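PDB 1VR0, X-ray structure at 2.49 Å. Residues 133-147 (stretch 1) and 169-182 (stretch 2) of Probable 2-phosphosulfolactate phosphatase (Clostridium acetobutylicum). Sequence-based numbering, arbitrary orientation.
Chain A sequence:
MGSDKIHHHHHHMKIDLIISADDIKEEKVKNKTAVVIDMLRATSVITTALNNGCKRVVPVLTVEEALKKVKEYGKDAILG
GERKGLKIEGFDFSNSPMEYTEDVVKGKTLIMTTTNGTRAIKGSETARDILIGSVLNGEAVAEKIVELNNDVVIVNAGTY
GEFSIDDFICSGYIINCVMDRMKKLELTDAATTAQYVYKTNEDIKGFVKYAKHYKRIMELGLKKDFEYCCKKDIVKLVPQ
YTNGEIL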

# COMPACT_ATOMS: atom_id res chain seq x y z
N GLY A 133 3.12 -14.84 11.25
CA GLY A 133 4.50 -14.51 10.99
C GLY A 133 5.00 -13.30 11.72
O GLY A 133 4.24 -12.41 12.11
N SER A 134 6.31 -13.27 11.90
CA SER A 134 6.98 -12.20 12.64
C SER A 134 8.43 -12.28 12.24
O SER A 134 8.85 -13.24 11.56
CB SER A 134 6.84 -12.45 14.15
OG SER A 134 7.45 -13.69 14.56
N VAL A 135 9.22 -11.33 12.70
CA VAL A 135 10.68 -11.43 12.50
C VAL A 135 11.23 -12.68 13.16
O VAL A 135 12.13 -13.34 12.63
CB VAL A 135 11.44 -10.16 13.03
CG1 VAL A 135 12.93 -10.24 12.73
CG2 VAL A 135 10.89 -8.94 12.39
N LEU A 136 10.69 -13.00 14.33
CA LEU A 136 11.20 -14.10 15.15
C LEU A 136 11.12 -15.44 14.45
O LEU A 136 11.99 -16.27 14.65
CB LEU A 136 10.39 -14.19 16.44
CG LEU A 136 10.36 -12.96 17.33
CD1 LEU A 136 9.16 -13.06 18.28
CD2 LEU A 136 11.68 -12.85 18.07
N ASN A 137 10.07 -15.67 13.66
CA ASN A 137 9.92 -16.94 12.93
C ASN A 137 9.90 -16.81 11.41
O ASN A 137 9.40 -17.69 10.71
CB ASN A 137 8.69 -17.71 13.44
CG ASN A 137 7.38 -17.09 13.02
OD1 ASN A 137 7.33 -15.95 12.59
ND2 ASN A 137 6.30 -17.85 13.14
N GLY A 138 10.49 -15.73 10.91
CA GLY A 138 10.51 -15.42 9.48
C GLY A 138 11.04 -16.54 8.61
O GLY A 138 10.37 -16.95 7.68
N GLU A 139 12.21 -17.07 8.94
CA GLU A 139 12.77 -18.17 8.17
C GLU A 139 11.84 -19.39 8.16
O GLU A 139 11.59 -20.00 7.11
CB GLU A 139 14.15 -18.58 8.71
CG GLU A 139 15.27 -17.55 8.55
CD GLU A 139 15.91 -17.53 7.15
OE1 GLU A 139 15.58 -18.37 6.29
OE2 GLU A 139 16.79 -16.68 6.89
N ALA A 140 11.32 -19.74 9.33
CA ALA A 140 10.48 -20.92 9.42
C ALA A 140 9.19 -20.71 8.63
O ALA A 140 8.66 -21.65 8.04
CB ALA A 140 10.19 -21.24 10.88
N VAL A 141 8.68 -19.48 8.61
CA VAL A 141 7.47 -19.16 7.82
C VAL A 141 7.74 -19.36 6.32
O VAL A 141 6.89 -19.85 5.58
CB VAL A 141 7.02 -17.71 8.04
CG1 VAL A 141 5.92 -17.36 7.09
CG2 VAL A 141 6.59 -17.49 9.49
N ALA A 142 8.93 -18.95 5.89
CA ALA A 142 9.28 -19.06 4.50
C ALA A 142 9.34 -20.53 4.14
O ALA A 142 8.87 -20.95 3.09
CB ALA A 142 10.58 -18.38 4.25
N GLU A 143 9.88 -21.33 5.04
CA GLU A 143 9.95 -22.76 4.81
C GLU A 143 8.56 -23.38 4.70
O GLU A 143 8.34 -24.20 3.83
CB GLU A 143 10.75 -23.41 5.90
CG GLU A 143 10.80 -24.89 5.73
CD GLU A 143 11.94 -25.51 6.45
OE1 GLU A 143 13.07 -24.97 6.33
OE2 GLU A 143 11.71 -26.52 7.14
N LYS A 144 7.63 -22.97 5.55
CA LYS A 144 6.25 -23.46 5.49
C LYS A 144 5.50 -23.01 4.22
O LYS A 144 4.75 -23.78 3.60
CB LYS A 144 5.48 -23.04 6.74
CG LYS A 144 4.07 -23.59 6.86
CD LYS A 144 4.01 -25.06 7.03
CE LYS A 144 2.56 -25.53 7.04
NZ LYS A 144 2.45 -27.05 7.06
N ILE A 145 5.75 -21.79 3.81
CA ILE A 145 5.23 -21.26 2.55
C ILE A 145 5.59 -22.13 1.37
O ILE A 145 4.74 -22.45 0.54
CB ILE A 145 5.72 -19.83 2.34
CG1 ILE A 145 4.94 -18.89 3.24
CG2 ILE A 145 5.55 -19.40 0.90
CD1 ILE A 145 5.57 -17.47 3.36
N VAL A 146 6.85 -22.51 1.29
CA VAL A 146 7.33 -23.35 0.19
C VAL A 146 6.68 -24.73 0.24
O VAL A 146 6.22 -25.22 -0.77
CB VAL A 146 8.87 -23.47 0.23
CG1 VAL A 146 9.39 -24.49 -0.77
CG2 VAL A 146 9.49 -22.11 0.00
N GLU A 147 6.63 -25.32 1.42
CA GLU A 147 6.00 -26.65 1.61
C GLU A 147 4.54 -26.61 1.17
O GLU A 147 4.08 -27.52 0.52
CB GLU A 147 6.08 -27.09 3.08
CG GLU A 147 5.70 -28.55 3.34
CD GLU A 147 4.52 -28.73 4.36
OE1 GLU A 147 4.23 -27.81 5.16
OE2 GLU A 147 3.87 -29.80 4.34
N ILE A 169 8.38 -4.00 6.40
CA ILE A 169 9.74 -4.48 6.28
C ILE A 169 9.82 -5.94 6.68
O ILE A 169 10.60 -6.72 6.13
CB ILE A 169 10.75 -3.61 7.06
CG1 ILE A 169 12.20 -4.01 6.69
CG2 ILE A 169 10.54 -3.68 8.55
CD1 ILE A 169 13.27 -2.95 7.07
N CYS A 170 9.01 -6.32 7.66
CA CYS A 170 8.95 -7.69 8.12
C CYS A 170 8.42 -8.56 7.00
O CYS A 170 8.94 -9.63 6.79
CB CYS A 170 8.05 -7.79 9.34
SG CYS A 170 8.04 -9.47 10.02
N SER A 171 7.42 -8.08 6.25
CA SER A 171 6.97 -8.78 5.04
C SER A 171 8.11 -9.00 4.07
O SER A 171 8.27 -10.07 3.52
CB SER A 171 5.92 -8.00 4.29
OG SER A 171 4.81 -7.69 5.11
N GLY A 172 8.89 -7.96 3.85
CA GLY A 172 10.05 -8.00 2.98
C GLY A 172 11.07 -9.02 3.39
O GLY A 172 11.62 -9.71 2.55
N TYR A 173 11.34 -9.11 4.69
CA TYR A 173 12.27 -10.08 5.21
C TYR A 173 11.81 -11.48 4.88
O TYR A 173 12.63 -12.33 4.46
CB TYR A 173 12.39 -9.91 6.72
CG TYR A 173 13.07 -11.03 7.44
CD1 TYR A 173 14.33 -11.47 7.05
CD2 TYR A 173 12.47 -11.61 8.55
CE1 TYR A 173 14.96 -12.48 7.76
CE2 TYR A 173 13.10 -12.61 9.26
CZ TYR A 173 14.33 -13.05 8.86
OH TYR A 173 14.94 -14.07 9.59
N ILE A 174 10.52 -11.72 5.08
CA ILE A 174 9.96 -13.04 4.88
C ILE A 174 9.98 -13.41 3.39
O ILE A 174 10.32 -14.53 3.03
CB ILE A 174 8.57 -13.11 5.51
CG1 ILE A 174 8.73 -13.03 7.04
CG2 ILE A 174 7.84 -14.38 5.11
CD1 ILE A 174 7.48 -13.10 7.84
N ILE A 175 9.61 -12.46 2.54
CA ILE A 175 9.64 -12.65 1.10
C ILE A 175 11.07 -12.98 0.69
O ILE A 175 11.31 -13.90 -0.07
CB ILE A 175 9.12 -11.39 0.40
CG1 ILE A 175 7.62 -11.27 0.64
CG2 ILE A 175 9.44 -11.41 -1.09
CD1 ILE A 175 7.06 -9.88 0.35
N ASN A 176 12.03 -12.27 1.25
CA ASN A 176 13.42 -12.53 0.96
C ASN A 176 13.83 -13.93 1.31
O ASN A 176 14.60 -14.53 0.59
CB ASN A 176 14.31 -11.55 1.72
CG ASN A 176 15.67 -11.43 1.08
OD1 ASN A 176 16.64 -12.02 1.52
ND2 ASN A 176 15.71 -10.71 -0.01
N CYS A 177 13.34 -14.43 2.43
CA CYS A 177 13.63 -15.79 2.89
C CYS A 177 13.01 -16.84 1.99
O CYS A 177 13.56 -17.94 1.82
CB CYS A 177 13.10 -15.98 4.31
SG CYS A 177 13.96 -15.07 5.64
N VAL A 178 11.84 -16.51 1.43
CA VAL A 178 11.22 -17.37 0.44
C VAL A 178 12.10 -17.42 -0.80
O VAL A 178 12.31 -18.48 -1.36
CB VAL A 178 9.80 -16.92 0.08
CG1 VAL A 178 9.27 -17.68 -1.16
CG2 VAL A 178 8.86 -17.12 1.25
N MSE A 179 12.62 -16.26 -1.20
CA MSE A 179 13.49 -16.17 -2.37
C MSE A 179 14.79 -16.93 -2.18
O MSE A 179 15.31 -17.49 -3.13
CB MSE A 179 13.81 -14.74 -2.68
CG MSE A 179 12.59 -13.92 -3.01
SE MSE A 179 13.07 -12.02 -3.50
CE MSE A 179 13.95 -12.84 -5.38
N ASP A 180 15.33 -16.91 -0.97
CA ASP A 180 16.50 -17.71 -0.66
C ASP A 180 16.22 -19.19 -0.92
O ASP A 180 17.10 -19.92 -1.31
CB ASP A 180 16.94 -17.53 0.81
CG ASP A 180 17.58 -16.15 1.10
OD1 ASP A 180 17.89 -15.34 0.16
OD2 ASP A 180 17.76 -15.90 2.31
N ARG A 181 14.98 -19.62 -0.70
CA ARG A 181 14.58 -21.00 -0.92
C ARG A 181 14.04 -21.30 -2.29
O ARG A 181 13.95 -22.45 -2.65
CB ARG A 181 13.56 -21.45 0.11
CG ARG A 181 14.15 -21.53 1.46
CD ARG A 181 13.14 -21.33 2.51
NE ARG A 181 13.75 -20.66 3.65
CZ ARG A 181 14.20 -21.28 4.73
NH1 ARG A 181 14.11 -22.60 4.86
NH2 ARG A 181 14.74 -20.56 5.69
N MSE A 182 13.65 -20.31 -3.08
CA MSE A 182 13.38 -20.59 -4.49
C MSE A 182 13.28 -19.45 -5.46
O MSE A 182 12.91 -18.34 -5.10
CB MSE A 182 12.08 -21.30 -4.59
CG MSE A 182 10.92 -20.51 -4.09
SE MSE A 182 9.36 -21.65 -4.50
CE MSE A 182 10.11 -22.96 -6.03

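Helix 138-147 crosses helix 169-181 at -54°, with an axial separation of 8.2 Å at closest approach. At the crossing, the CA atoms of G138 and I174 lie 5.2 Å apart and those of A142 and V178 4.8 Å, with the small residues G138 and A142 on the first helix. At G138, an ideally placed CB would fall 2.3 Å from Y173 CE2, a clash that glycine avoids.

R181 and E139 bury the most surface. The R181 side chain sits among E139, A142, E143 and V146, and its guanidinium forms two salt bridges: NH2 to E139 OE1 at 2.4 Å, also a very short hydrogen bond with an N-H...O angle of 138°, and NH1 to E143 OE1 at 3.0 Å. One face of the group lies against E143 N and E139 O. The CA-to-CB bond of E139 points sideways to the partner helix, but the end of the side chain comes nearer, placing E139 OE2 3.5 Å from C177 SG.

I174, the next largest contributor, makes part of the apolar contact. Its CG1 approaches G138 CA at 3.9 Å, while its CG2 meets V141 CG1 at 4.1 Å and I145 CD1 at 4.2 Å. Alongside, A142 fits as a knob among I174, C177, V178 and R181, its CB 3.5 Å from C177 CB. Ahead of the first helix, V135 CG2 packs 3.7 Å from C170 SG.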